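Side-chain contacts in beta-porphyranase B (Bacteroides plebeius, PDB 4AWD), which hydrolyses the sulfated seaweed polysaccharide porphyran at linkages between beta-D-galactopyranose and alpha-L-galactopyranose-6-sulfate: residues P73-G78 with V285-D290; L96-T101 with G122-V127; Y117-G122 with T145-T150; T138-S143 with D178-M183. All coordinates share one frame; numbering follows the deposited sequence.

All four contacts belong to the GH16 beta-sandwich. Interaction 1 closes the longest span of chain, from 73-78 to 285-290, and the other three lie within that span. Interactions 2 and 3 share Gly122 on strand 117-126, and their segments alternate along the sequence. Interactions 3 and 4 meet through strands 149-163 and 168-182, which pair antiparallel. The centres of interactions 1 and 3 are about 8 Å apart, and those of interactions 1 and 4 about 15 Å. Interaction 1 lies at the probable substrate cleft. Interactions 2 and 4 pack the sandwich interior, and interaction 3 packs a loop beside strand 117-126, near the probable cleft. A hydrogen bond between Tyr289 OH and Glu181 OE1 joins interactions 1 and 4.

Interaction 1 of 4, residues P73-G78 with V285-D290; sequences PYWTNG and VTETYD
Trp75 reaches across to Val285 and Glu287 with the far end of its six-membered ring. CG of Trp75 is anti to the backbone N (chi1 -167°), which sends the indole toward the end of strand 281-285. The packed part is apolar. Trp75 CZ3 lies 4.1 Å from Val285 CG1, and the two side chains cross at about a right angle. Trp152 touches both residues, and Ala123 adds to the packing around Val285. At the ring edge the contact becomes polar. Glu287 OE2 lies near the indole plane, 3.5 Å from Trp75 CH2, and the carboxylate is turned 80° from the ring. A carboxylate oxygen at an aromatic C-H edge is probably favourable electrostatically. This corner probably belongs to the substrate cleft of the GH16 fold, where Trp75, Glu287 and Arg79 are thought to bind substrate, as in relatives. Arg79 NH1 makes a salt bridge to Glu287 OE2 and helps to fix the carboxylate. The looser side is probably the cleft. Trp75 is partly exposed, and a glycerol, probably from the crystallisation liquor, is hydrogen-bonded to Glu287 OE1. Further back along the same side chain, Glu287 CG sits 4.2 Å above the plane of the Tyr289 ring, offset toward its rim.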
loop_
_atom_site.group_PDB
_atom_site.type_symbol
_atom_site.label_atom_id
_atom_site.label_comp_id
_atom_site.label_asym_id
_atom_site.label_seq_id
_atom_site.Cartn_x
_atom_site.Cartn_y
_atom_site.Cartn_z
ATOM N N PRO A 73 9.987 -9.811 0.661
ATOM C CA PRO A 73 10.690 -10.635 -0.338
ATOM C C PRO A 73 10.243 -10.345 -1.781
ATOM O O PRO A 73 10.815 -10.887 -2.728
ATOM C CB PRO A 73 10.277 -12.050 0.037
ATOM C CG PRO A 73 8.924 -11.904 0.651
ATOM C CD PRO A 73 8.894 -10.546 1.323
ATOM N N TYR A 74 9.237 -9.492 -1.947
ATOM C CA TYR A 74 8.606 -9.298 -3.254
ATOM C C TYR A 74 9.144 -8.103 -4.045
ATOM O O TYR A 74 9.284 -8.171 -5.257
ATOM C CB TYR A 74 7.093 -9.188 -3.087
ATOM C CG TYR A 74 6.459 -10.382 -2.369
ATOM C CD1 TYR A 74 6.478 -11.658 -2.939
ATOM C CD2 TYR A 74 5.819 -10.222 -1.130
ATOM C CE1 TYR A 74 5.886 -12.737 -2.296
ATOM C CE2 TYR A 74 5.219 -11.288 -0.488
ATOM C CZ TYR A 74 5.249 -12.542 -1.075
ATOM O OH TYR A 74 4.654 -13.605 -0.443
ATOM N N TRP A 75 9.427 -7.015 -3.342
ATOM C CA TRP A 75 10.037 -5.842 -3.912
ATOM C C TRP A 75 11.357 -5.663 -3.172
ATOM O O TRP A 75 11.426 -5.032 -2.112
ATOM C CB TRP A 75 9.119 -4.639 -3.724
ATOM C CG TRP A 75 9.491 -3.441 -4.533
ATOM C CD1 TRP A 75 10.570 -3.311 -5.361
ATOM C CD2 TRP A 75 8.809 -2.179 -4.555
ATOM N NE1 TRP A 75 10.591 -2.057 -5.916
ATOM C CE2 TRP A 75 9.522 -1.338 -5.443
ATOM C CE3 TRP A 75 7.653 -1.681 -3.929
ATOM C CZ2 TRP A 75 9.129 -0.021 -5.712
ATOM C CZ3 TRP A 75 7.261 -0.366 -4.197
ATOM C CH2 TRP A 75 8.007 0.448 -5.083
ATOM N N THR A 76 12.399 -6.253 -3.739
ATOM C CA THR A 76 13.685 -6.438 -3.073
ATOM C C THR A 76 14.586 -5.198 -3.215
ATOM O O THR A 76 15.301 -4.807 -2.280
ATOM C CB THR A 76 14.380 -7.679 -3.679
ATOM O OG1 THR A 76 13.807 -8.855 -3.101
ATOM C CG2 THR A 76 15.869 -7.687 -3.391
ATOM N N ASN A 77 14.541 -4.601 -4.403
ATOM C CA ASN A 77 15.292 -3.392 -4.692
ATOM C C ASN A 77 14.350 -2.246 -5.016
ATOM O O ASN A 77 13.581 -2.315 -5.980
ATOM C CB ASN A 77 16.291 -3.651 -5.827
ATOM C CG ASN A 77 17.282 -4.739 -5.475
ATOM O OD1 ASN A 77 18.163 -4.549 -4.625
ATOM N ND2 ASN A 77 17.133 -5.895 -6.110
ATOM N N GLY A 78 14.401 -1.196 -4.199
ATOM C CA GLY A 78 13.464 -0.064 -4.341
ATOM C C GLY A 78 13.609 0.713 -5.644
ATOM O O GLY A 78 14.394 0.349 -6.513
ATOM N N VAL A 285 4.822 0.209 2.672
ATOM C CA VAL A 285 6.019 0.643 1.953
ATOM C C VAL A 285 6.326 2.138 2.063
ATOM O O VAL A 285 5.441 2.982 2.021
ATOM C CB VAL A 285 5.919 0.263 0.457
ATOM C CG1 VAL A 285 7.045 0.881 -0.344
ATOM C CG2 VAL A 285 5.930 -1.249 0.300
ATOM N N THR A 286 7.615 2.427 2.148
ATOM C CA THR A 286 8.160 3.776 2.202
ATOM C C THR A 286 9.103 3.932 0.993
ATOM O O THR A 286 10.127 3.246 0.895
ATOM C CB THR A 286 8.888 3.928 3.559
ATOM O OG1 THR A 286 8.096 4.741 4.444
ATOM C CG2 THR A 286 10.230 4.483 3.390
ATOM N N GLU A 287 8.743 4.795 0.036
ATOM C CA GLU A 287 9.466 4.787 -1.229
ATOM C C GLU A 287 9.738 6.150 -1.799
ATOM O O GLU A 287 9.312 7.210 -1.281
ATOM C CB GLU A 287 8.731 3.953 -2.280
ATOM C CG GLU A 287 7.793 4.753 -3.170
ATOM C CD GLU A 287 6.523 3.976 -3.487
ATOM O OE1 GLU A 287 5.705 3.804 -2.554
ATOM O OE2 GLU A 287 6.357 3.530 -4.652
ATOM N N THR A 288 10.520 6.142 -2.859
ATOM C CA THR A 288 10.853 7.374 -3.517
ATOM C C THR A 288 10.202 7.289 -4.943
ATOM O O THR A 288 10.079 6.187 -5.533
ATOM C CB THR A 288 12.424 7.561 -3.379
ATOM O OG1 THR A 288 12.800 8.938 -3.200
ATOM C CG2 THR A 288 13.137 6.970 -4.459
ATOM N N TYR A 289 9.693 8.434 -5.434
ATOM C CA TYR A 289 8.995 8.518 -6.744
ATOM C C TYR A 289 9.790 9.347 -7.744
ATOM O O TYR A 289 10.380 10.362 -7.368
ATOM C CB TYR A 289 7.666 9.231 -6.604
ATOM C CG TYR A 289 6.590 8.546 -5.795
ATOM C CD1 TYR A 289 5.999 7.361 -6.233
ATOM C CD2 TYR A 289 6.114 9.130 -4.623
ATOM C CE1 TYR A 289 4.988 6.757 -5.505
ATOM C CE2 TYR A 289 5.121 8.541 -3.889
ATOM C CZ TYR A 289 4.551 7.356 -4.325
ATOM O OH TYR A 289 3.539 6.788 -3.575
ATOM N N ASP A 290 9.765 8.949 -9.020
ATOM C CA ASP A 290 10.504 9.660 -10.078
ATOM C C ASP A 290 9.953 11.059 -10.324
ATOM O O ASP A 290 10.664 11.943 -10.832
ATOM C CB ASP A 290 10.483 8.880 -11.396
ATOM C CG ASP A 290 11.185 7.547 -11.299
ATOM O OD1 ASP A 290 11.961 7.343 -10.323
ATOM O OD2 ASP A 290 10.965 6.700 -12.212
#

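Interaction 2 of 4, residues L96-T101 with G122-V127; sequences LRIINT and GAVASV
Ile98 meets Gly122 and Val124 through its two branches. The chain divides at CB. The first branch, CG2, is anti to the backbone N and beside the carbonyl carbon. It comes down on the backbone of Gly122, with Ile98 CG2 3.3 Å from Gly122 CA and 3.4 Å from Gly122 N. This is close packing of a methyl on a main chain, and it is possible because Gly122 has no side chain in the way. The second branch starts at CG1, which lies beside the backbone N (chi1 -53°). From there the chain runs out straight (chi2 175°) and carries CD1 to Val124, with Ile98 CD1 at 4.1 Å from Val124 CG2. The two side chains cross obliquely. This packing lies in the core of the GH16 beta-sandwich. Strands 95-107 and 117-126 form a hairpin, but here they have parted. Leu96 and Ile98 bond through their backbones to Tyr311 and Thr309 of strand 308-321, while strand 117-126 pairs with strand 281-285. Here the two segments meet through side-chain atoms, packed on side chains and on the backbone of Gly122. Ile284 touches both Ile98 and Val124, and Tyr311 touches Ile98 from strand 308-321. Leu96 adds a looser contact two residues earlier on the same strand. Its CD2 methyl, Leu96 CD2, is 4.5 Å from Val124 CG2, so this single methyl of Val124 faces both Leu96 and Ile98.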
loop_
_atom_site.group_PDB
_atom_site.type_symbol
_atom_site.label_atom_id
_atom_site.label_comp_id
_atom_site.label_asym_id
_atom_site.label_seq_id
_atom_site.Cartn_x
_atom_site.Cartn_y
_atom_site.Cartn_z
ATOM N N LEU A 96 3.830 0.487 14.375
ATOM C CA LEU A 96 4.799 0.062 13.396
ATOM C C LEU A 96 5.475 1.339 12.899
ATOM O O LEU A 96 4.805 2.309 12.535
ATOM C CB LEU A 96 4.119 -0.668 12.233
ATOM C CG LEU A 96 5.017 -0.995 11.028
ATOM C CD1 LEU A 96 6.077 -2.061 11.384
ATOM C CD2 LEU A 96 4.186 -1.430 9.837
ATOM N N ARG A 97 6.802 1.335 12.906
ATOM C CA ARG A 97 7.590 2.488 12.469
ATOM C C ARG A 97 8.410 2.097 11.281
ATOM O O ARG A 97 9.221 1.163 11.367
ATOM C CB ARG A 97 8.565 2.921 13.553
ATOM C CG ARG A 97 7.957 3.635 14.712
ATOM C CD ARG A 97 8.936 3.601 15.841
ATOM N NE ARG A 97 8.534 4.436 16.966
ATOM C CZ ARG A 97 9.397 4.872 17.884
ATOM N NH1 ARG A 97 10.695 4.543 17.784
ATOM N NH2 ARG A 97 8.979 5.648 18.885
ATOM N N ILE A 98 8.212 2.805 10.179
ATOM C CA ILE A 98 9.113 2.676 9.038
ATOM C C ILE A 98 9.861 3.985 8.856
ATOM O O ILE A 98 9.274 4.977 8.434
ATOM C CB ILE A 98 8.397 2.276 7.717
ATOM C CG1 ILE A 98 7.532 1.008 7.906
ATOM C CG2 ILE A 98 9.447 2.052 6.632
ATOM C CD1 ILE A 98 6.694 0.608 6.659
ATOM N N ILE A 99 11.145 3.985 9.201
ATOM C CA ILE A 99 11.948 5.210 9.181
ATOM C C ILE A 99 12.760 5.291 7.891
ATOM O O ILE A 99 13.226 4.261 7.375
ATOM C CB ILE A 99 12.845 5.355 10.472
ATOM C CG1 ILE A 99 13.416 6.777 10.601
ATOM C CG2 ILE A 99 13.938 4.255 10.554
ATOM C CD1 ILE A 99 14.189 7.063 11.921
ATOM N N ASN A 100 12.896 6.507 7.357
ATOM C CA ASN A 100 13.766 6.771 6.201
ATOM C C ASN A 100 15.113 7.318 6.644
ATOM O O ASN A 100 15.177 8.276 7.415
ATOM C CB ASN A 100 13.107 7.761 5.241
ATOM C CG ASN A 100 11.697 7.381 4.910
ATOM O OD1 ASN A 100 11.443 6.257 4.497
ATOM N ND2 ASN A 100 10.764 8.302 5.121
ATOM N N THR A 101 16.186 6.701 6.167
ATOM C CA THR A 101 17.529 7.064 6.596
ATOM C C THR A 101 18.436 7.213 5.387
ATOM O O THR A 101 18.148 6.673 4.314
ATOM C CB THR A 101 18.141 5.986 7.513
ATOM O OG1 THR A 101 18.242 4.749 6.786
ATOM C CG2 THR A 101 17.291 5.788 8.786
ATOM N N GLY A 122 11.568 1.418 4.091
ATOM C CA GLY A 122 11.060 0.125 4.544
ATOM C C GLY A 122 9.994 -0.439 3.626
ATOM O O GLY A 122 9.196 0.297 3.066
ATOM N N ALA A 123 10.006 -1.756 3.460
ATOM C CA ALA A 123 8.948 -2.466 2.761
ATOM C C ALA A 123 8.558 -3.692 3.565
ATOM O O ALA A 123 9.311 -4.688 3.603
ATOM C CB ALA A 123 9.394 -2.875 1.379
ATOM N N VAL A 124 7.393 -3.610 4.210
ATOM C CA VAL A 124 6.817 -4.732 4.983
ATOM C C VAL A 124 5.790 -5.516 4.150
ATOM O O VAL A 124 4.939 -4.929 3.495
ATOM C CB VAL A 124 6.141 -4.218 6.281
ATOM C CG1 VAL A 124 5.568 -5.350 7.082
ATOM C CG2 VAL A 124 7.127 -3.461 7.127
ATOM N N ALA A 125 5.868 -6.839 4.189
ATOM C CA ALA A 125 4.885 -7.693 3.530
ATOM C C ALA A 125 4.321 -8.688 4.522
ATOM O O ALA A 125 5.071 -9.282 5.309
ATOM C CB ALA A 125 5.512 -8.433 2.348
ATOM N N SER A 126 3.009 -8.878 4.508
ATOM C CA SER A 126 2.435 -9.993 5.261
ATOM C C SER A 126 3.017 -11.320 4.760
ATOM O O SER A 126 3.354 -11.474 3.577
ATOM C CB SER A 126 0.896 -9.995 5.209
ATOM O OG SER A 126 0.391 -9.975 3.871
ATOM N N VAL A 127 3.171 -12.257 5.688
ATOM C CA VAL A 127 3.690 -13.582 5.374
ATOM C C VAL A 127 2.681 -14.341 4.508
ATOM O O VAL A 127 3.040 -14.963 3.522
ATOM C CB VAL A 127 4.044 -14.373 6.668
ATOM C CG1 VAL A 127 4.176 -15.873 6.397
ATOM C CG2 VAL A 127 5.320 -13.830 7.248
#

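Interaction 3 of 4, residues Y117-G122 with T145-T150; sequences YRLAGG and TTMSST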
loop_
_atom_site.group_PDB
_atom_site.type_symbol
_atom_site.label_atom_id
_atom_site.label_comp_id
_atom_site.label_asym_id
_atom_site.label_seq_id
_atom_site.Cartn_x
_atom_site.Cartn_y
_atom_site.Cartn_z
ATOM N N TYR A 117 21.635 3.361 -4.929
ATOM C CA TYR A 117 20.876 3.696 -3.705
ATOM C C TYR A 117 21.684 4.457 -2.650
ATOM O O TYR A 117 22.769 4.035 -2.263
ATOM C CB TYR A 117 20.300 2.426 -3.056
ATOM C CG TYR A 117 19.388 1.634 -3.965
ATOM C CD1 TYR A 117 18.180 2.178 -4.409
ATOM C CD2 TYR A 117 19.722 0.341 -4.367
ATOM C CE1 TYR A 117 17.333 1.468 -5.241
ATOM C CE2 TYR A 117 18.877 -0.382 -5.190
ATOM C CZ TYR A 117 17.683 0.200 -5.629
ATOM O OH TYR A 117 16.834 -0.493 -6.448
ATOM N N ARG A 118 21.137 5.572 -2.187
ATOM C CA ARG A 118 21.743 6.336 -1.095
ATOM C C ARG A 118 20.724 6.659 -0.017
ATOM O O ARG A 118 21.047 7.321 0.968
ATOM C CB ARG A 118 22.410 7.619 -1.610
ATOM C CG ARG A 118 21.430 8.622 -2.202
ATOM C CD ARG A 118 22.122 9.855 -2.721
ATOM N NE ARG A 118 21.205 10.994 -2.790
ATOM C CZ ARG A 118 20.548 11.377 -3.887
ATOM N NH1 ARG A 118 20.686 10.716 -5.043
ATOM N NH2 ARG A 118 19.750 12.436 -3.829
ATOM N N LEU A 119 19.495 6.196 -0.212
ATOM C CA LEU A 119 18.454 6.328 0.789
ATOM C C LEU A 119 17.896 4.956 1.128
ATOM O O LEU A 119 17.758 4.079 0.258
ATOM C CB LEU A 119 17.336 7.261 0.301
ATOM C CG LEU A 119 17.622 8.773 0.238
ATOM C CD1 LEU A 119 16.580 9.486 -0.616
ATOM C CD2 LEU A 119 17.674 9.391 1.632
ATOM N N ALA A 120 17.587 4.757 2.401
ATOM C CA ALA A 120 16.939 3.522 2.805
ATOM C C ALA A 120 15.563 3.796 3.407
ATOM O O ALA A 120 15.412 4.634 4.311
ATOM C CB ALA A 120 17.827 2.724 3.748
ATOM N N GLY A 121 14.561 3.101 2.869
ATOM C CA GLY A 121 13.223 3.065 3.471
ATOM C C GLY A 121 12.867 1.676 3.970
ATOM O O GLY A 121 13.746 0.851 4.223
ATOM N N GLY A 122 11.568 1.418 4.091
ATOM C CA GLY A 122 11.060 0.125 4.544
ATOM C C GLY A 122 9.994 -0.439 3.626
ATOM O O GLY A 122 9.196 0.297 3.066
ATOM N N THR A 145 8.338 14.249 5.011
ATOM C CA THR A 145 9.399 13.780 4.160
ATOM C C THR A 145 8.823 13.699 2.754
ATOM O O THR A 145 7.602 13.592 2.599
ATOM C CB THR A 145 9.832 12.380 4.686
ATOM O OG1 THR A 145 11.075 12.479 5.408
ATOM C CG2 THR A 145 9.930 11.360 3.606
ATOM N N THR A 146 9.689 13.766 1.739
ATOM C CA THR A 146 9.271 13.592 0.356
ATOM C C THR A 146 9.319 12.129 -0.115
ATOM O O THR A 146 9.325 11.856 -1.324
ATOM C CB THR A 146 10.126 14.432 -0.613
ATOM O OG1 THR A 146 11.506 14.233 -0.317
ATOM C CG2 THR A 146 9.777 15.934 -0.542
ATOM N N MET A 147 9.370 11.198 0.835
ATOM C CA MET A 147 9.192 9.770 0.555
ATOM C C MET A 147 7.774 9.342 0.939
ATOM O O MET A 147 7.154 9.930 1.833
ATOM C CB MET A 147 10.248 8.918 1.269
ATOM C CG MET A 147 11.588 8.964 0.566
ATOM S SD MET A 147 12.944 8.131 1.406
ATOM C CE MET A 147 12.435 6.412 1.286
ATOM N N SER A 148 7.266 8.334 0.243
ATOM C CA SER A 148 5.865 7.935 0.364
ATOM C C SER A 148 5.573 7.304 1.718
ATOM O O SER A 148 6.465 6.741 2.351
ATOM C CB SER A 148 5.512 6.922 -0.726
ATOM O OG SER A 148 6.272 5.731 -0.533
ATOM N N SER A 149 4.320 7.431 2.152
ATOM C CA SER A 149 3.762 6.617 3.228
ATOM C C SER A 149 2.616 5.880 2.563
ATOM O O SER A 149 1.717 6.522 2.031
ATOM C CB SER A 149 3.225 7.488 4.368
ATOM O OG SER A 149 4.245 8.293 4.931
ATOM N N THR A 150 2.651 4.549 2.566
ATOM C CA THR A 150 1.651 3.792 1.824
ATOM C C THR A 150 1.108 2.589 2.588
ATOM O O THR A 150 1.732 2.097 3.516
ATOM C CB THR A 150 2.186 3.292 0.468
ATOM O OG1 THR A 150 3.292 2.419 0.691
ATOM C CG2 THR A 150 2.629 4.440 -0.422
#
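Met147 lays its side chain against Leu119 and Gly121, and it is the residue of 145-150 that makes this contact. The segment begins as a loop with Thr145 and Thr146. Thr146 OG1 is hydrogen-bonded to Gln294 O, which ties the loop to another part of the chain. Then comes Met147. Its CG stands anti to the carbonyl carbon and beside the backbone N (chi1 -77°), and the next bond is extended. The sulfur is thereby brought to Leu119, with Met147 SD at 4.4 Å from Leu119 CD1. At the sulfur the chain bends (chi3 68°), which turns the terminal methyl toward the backbone of strand 117-126. Met147 CE ends 4.1 Å from Gly121 CA. Gly121 offers only its backbone, so the methyl can settle directly against the strand. Ala82 of strand 82-84 touches both Leu119 and Met147, and Asn100 of strand 95-107 also packs on Met147. In the GH16 beta-sandwich this joins strand 117-126 to the loop that leads into strand 149-163. The side chain of Met147 lies about 6 Å from that of Glu287 at the nearest atoms. Glu287 is a probable substrate-binding residue, so the contact lies near the probable substrate cleft. Beyond Met147 the segment turns to polar links and, from Ser149, becomes strand. Ser148 OG is hydrogen-bonded to Glu287 N, and Thr150 OG1 to Val285 O, so both hydroxyls grip the backbone of 285-290.

Interaction 4 of 4, residues T138-S143 with D178-M183; sequences TRMKAS and DIIETM
The strand that carries the probable catalytic acids of the GH16 beta-sandwich is packed here against the opposing sheet. Residues 178-183 include the end of the family's ExDxxE motif, which starts at Glu176, the nucleophile by similarity, and finishes at Glu181, the proton donor by similarity. The motif holds a classic beta bulge, since Ile179 and Ile180 both face Phe151. From the bulge onward, Ile180 and Thr182 point toward strand 134-141, and Glu181 points the other way. Its OE1 is hydrogen-bonded to Tyr289 OH. Met140 makes the central contact. Its CG is anti to the backbone N (chi1 -176°) and the chain stays extended as far as the sulfur, then bends (chi3 74°). The terminal methyl is thus placed at both inward-facing residues. Met140 CE is 3.9 Å from Ile180 CG2, a purely apolar touch. Tyr243 of strand 241-249 packs on both of these side chains, and Tyr311 of strand 308-321 touches Met140. Toward the other end of the segment, Met140 and Thr182 slide past each other in opposite directions. Thr182 OG1 occupies the crowded position between its own backbone N and carbonyl carbon, which turns the hydroxyl toward strand 134-141. There it meets methyl groups: Met140 CE lies 3.8 Å from Thr182 OG1, and Ala142 CB lies 4.3 Å from the same oxygen.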
loop_
_atom_site.group_PDB
_atom_site.type_symbol
_atom_site.label_atom_id
_atom_site.label_comp_id
_atom_site.label_asym_id
_atom_site.label_seq_id
_atom_site.Cartn_x
_atom_site.Cartn_y
_atom_site.Cartn_z
ATOM N N THR A 138 -5.828 0.969 7.801
ATOM C CA THR A 138 -4.747 1.334 8.692
ATOM C C THR A 138 -4.967 2.737 9.245
ATOM O O THR A 138 -5.615 3.574 8.601
ATOM C CB THR A 138 -3.356 1.234 7.990
ATOM O OG1 THR A 138 -2.324 1.412 8.964
ATOM C CG2 THR A 138 -3.186 2.276 6.900
ATOM N N ARG A 139 -4.449 2.960 10.458
ATOM C CA ARG A 139 -4.303 4.296 11.042
ATOM C C ARG A 139 -2.832 4.693 10.876
ATOM O O ARG A 139 -1.941 4.122 11.514
ATOM C CB ARG A 139 -4.722 4.328 12.521
ATOM C CG ARG A 139 -5.064 5.734 13.025
ATOM C CD ARG A 139 -5.869 5.756 14.343
ATOM N NE ARG A 139 -4.962 5.897 15.472
ATOM C CZ ARG A 139 -4.700 7.029 16.118
ATOM N NH1 ARG A 139 -5.313 8.161 15.806
ATOM N NH2 ARG A 139 -3.823 7.014 17.107
ATOM N N MET A 140 -2.594 5.672 10.005
ATOM C CA MET A 140 -1.254 6.040 9.579
ATOM C C MET A 140 -1.005 7.530 9.785
ATOM O O MET A 140 -1.893 8.369 9.574
ATOM C CB MET A 140 -1.045 5.696 8.084
ATOM C CG MET A 140 0.368 5.962 7.564
ATOM S SD MET A 140 0.465 5.628 5.801
ATOM C CE MET A 140 -0.421 7.072 5.163
ATOM N N LYS A 141 0.209 7.862 10.188
ATOM C CA LYS A 141 0.650 9.249 10.115
ATOM C C LYS A 141 1.853 9.254 9.194
ATOM O O LYS A 141 2.777 8.460 9.393
ATOM C CB LYS A 141 0.990 9.802 11.515
ATOM C CG LYS A 141 1.523 11.257 11.483
ATOM C CD LYS A 141 1.451 11.979 12.838
ATOM C CE LYS A 141 2.624 11.637 13.738
ATOM N NZ LYS A 141 3.055 12.846 14.502
ATOM N N ALA A 142 1.826 10.102 8.168
ATOM C CA ALA A 142 2.930 10.131 7.173
ATOM C C ALA A 142 4.183 10.767 7.743
ATOM O O ALA A 142 4.097 11.617 8.621
ATOM C CB ALA A 142 2.516 10.855 5.880
ATOM N N SER A 143 5.341 10.342 7.239
ATOM C CA SER A 143 6.607 11.002 7.553
ATOM C C SER A 143 6.573 12.405 6.964
ATOM O O SER A 143 5.957 12.604 5.907
ATOM C CB SER A 143 7.781 10.219 6.971
ATOM O OG SER A 143 7.704 10.183 5.554
ATOM N N ASP A 178 -4.094 -0.114 -4.138
ATOM C CA ASP A 178 -3.488 0.961 -3.350
ATOM C C ASP A 178 -4.559 1.619 -2.516
ATOM O O ASP A 178 -5.461 2.264 -3.058
ATOM C CB ASP A 178 -2.833 2.002 -4.272
ATOM C CG ASP A 178 -1.562 1.482 -4.923
ATOM O OD1 ASP A 178 -0.674 1.055 -4.171
ATOM O OD2 ASP A 178 -1.452 1.502 -6.173
ATOM N N ILE A 179 -4.481 1.428 -1.204
ATOM C CA ILE A 179 -5.480 1.984 -0.303
ATOM C C ILE A 179 -5.121 3.436 0.013
ATOM O O ILE A 179 -5.982 4.308 -0.014
ATOM C CB ILE A 179 -5.682 1.109 0.963
ATOM C CG1 ILE A 179 -6.295 -0.238 0.553
ATOM C CG2 ILE A 179 -6.593 1.823 1.965
ATOM C CD1 ILE A 179 -6.265 -1.335 1.595
ATOM N N ILE A 180 -3.847 3.698 0.289
ATOM C CA ILE A 180 -3.369 5.079 0.368
ATOM C C ILE A 180 -1.932 5.215 -0.092
ATOM O O ILE A 180 -1.079 4.391 0.257
ATOM C CB ILE A 180 -3.555 5.711 1.799
ATOM C CG1 ILE A 180 -3.167 7.200 1.810
ATOM C CG2 ILE A 180 -2.788 4.901 2.896
ATOM C CD1 ILE A 180 -4.053 8.099 0.916
ATOM N N GLU A 181 -1.690 6.253 -0.890
ATOM C CA GLU A 181 -0.358 6.810 -1.115
ATOM C C GLU A 181 -0.406 8.279 -0.719
ATOM O O GLU A 181 -1.330 8.982 -1.105
ATOM C CB GLU A 181 0.036 6.715 -2.592
ATOM C CG GLU A 181 0.090 5.321 -3.186
ATOM C CD GLU A 181 0.446 5.340 -4.657
ATOM O OE1 GLU A 181 1.623 5.630 -4.983
ATOM O OE2 GLU A 181 -0.444 5.081 -5.499
ATOM N N THR A 182 0.555 8.738 0.085
ATOM C CA THR A 182 0.797 10.181 0.279
ATOM C C THR A 182 2.286 10.376 0.508
ATOM O O THR A 182 3.023 9.385 0.616
ATOM C CB THR A 182 0.167 10.751 1.533
ATOM O OG1 THR A 182 0.095 9.717 2.515
ATOM C CG2 THR A 182 -1.172 11.337 1.270
ATOM N N MET A 183 2.715 11.631 0.588
ATOM C CA MET A 183 3.983 11.980 1.208
ATOM C C MET A 183 3.724 13.234 2.036
ATOM O O MET A 183 2.783 13.968 1.746
ATOM C CB MET A 183 5.097 12.199 0.171
ATOM C CG MET A 183 4.871 13.334 -0.807
ATOM S SD MET A 183 6.244 13.554 -1.965
ATOM C CE MET A 183 6.149 12.060 -2.965
#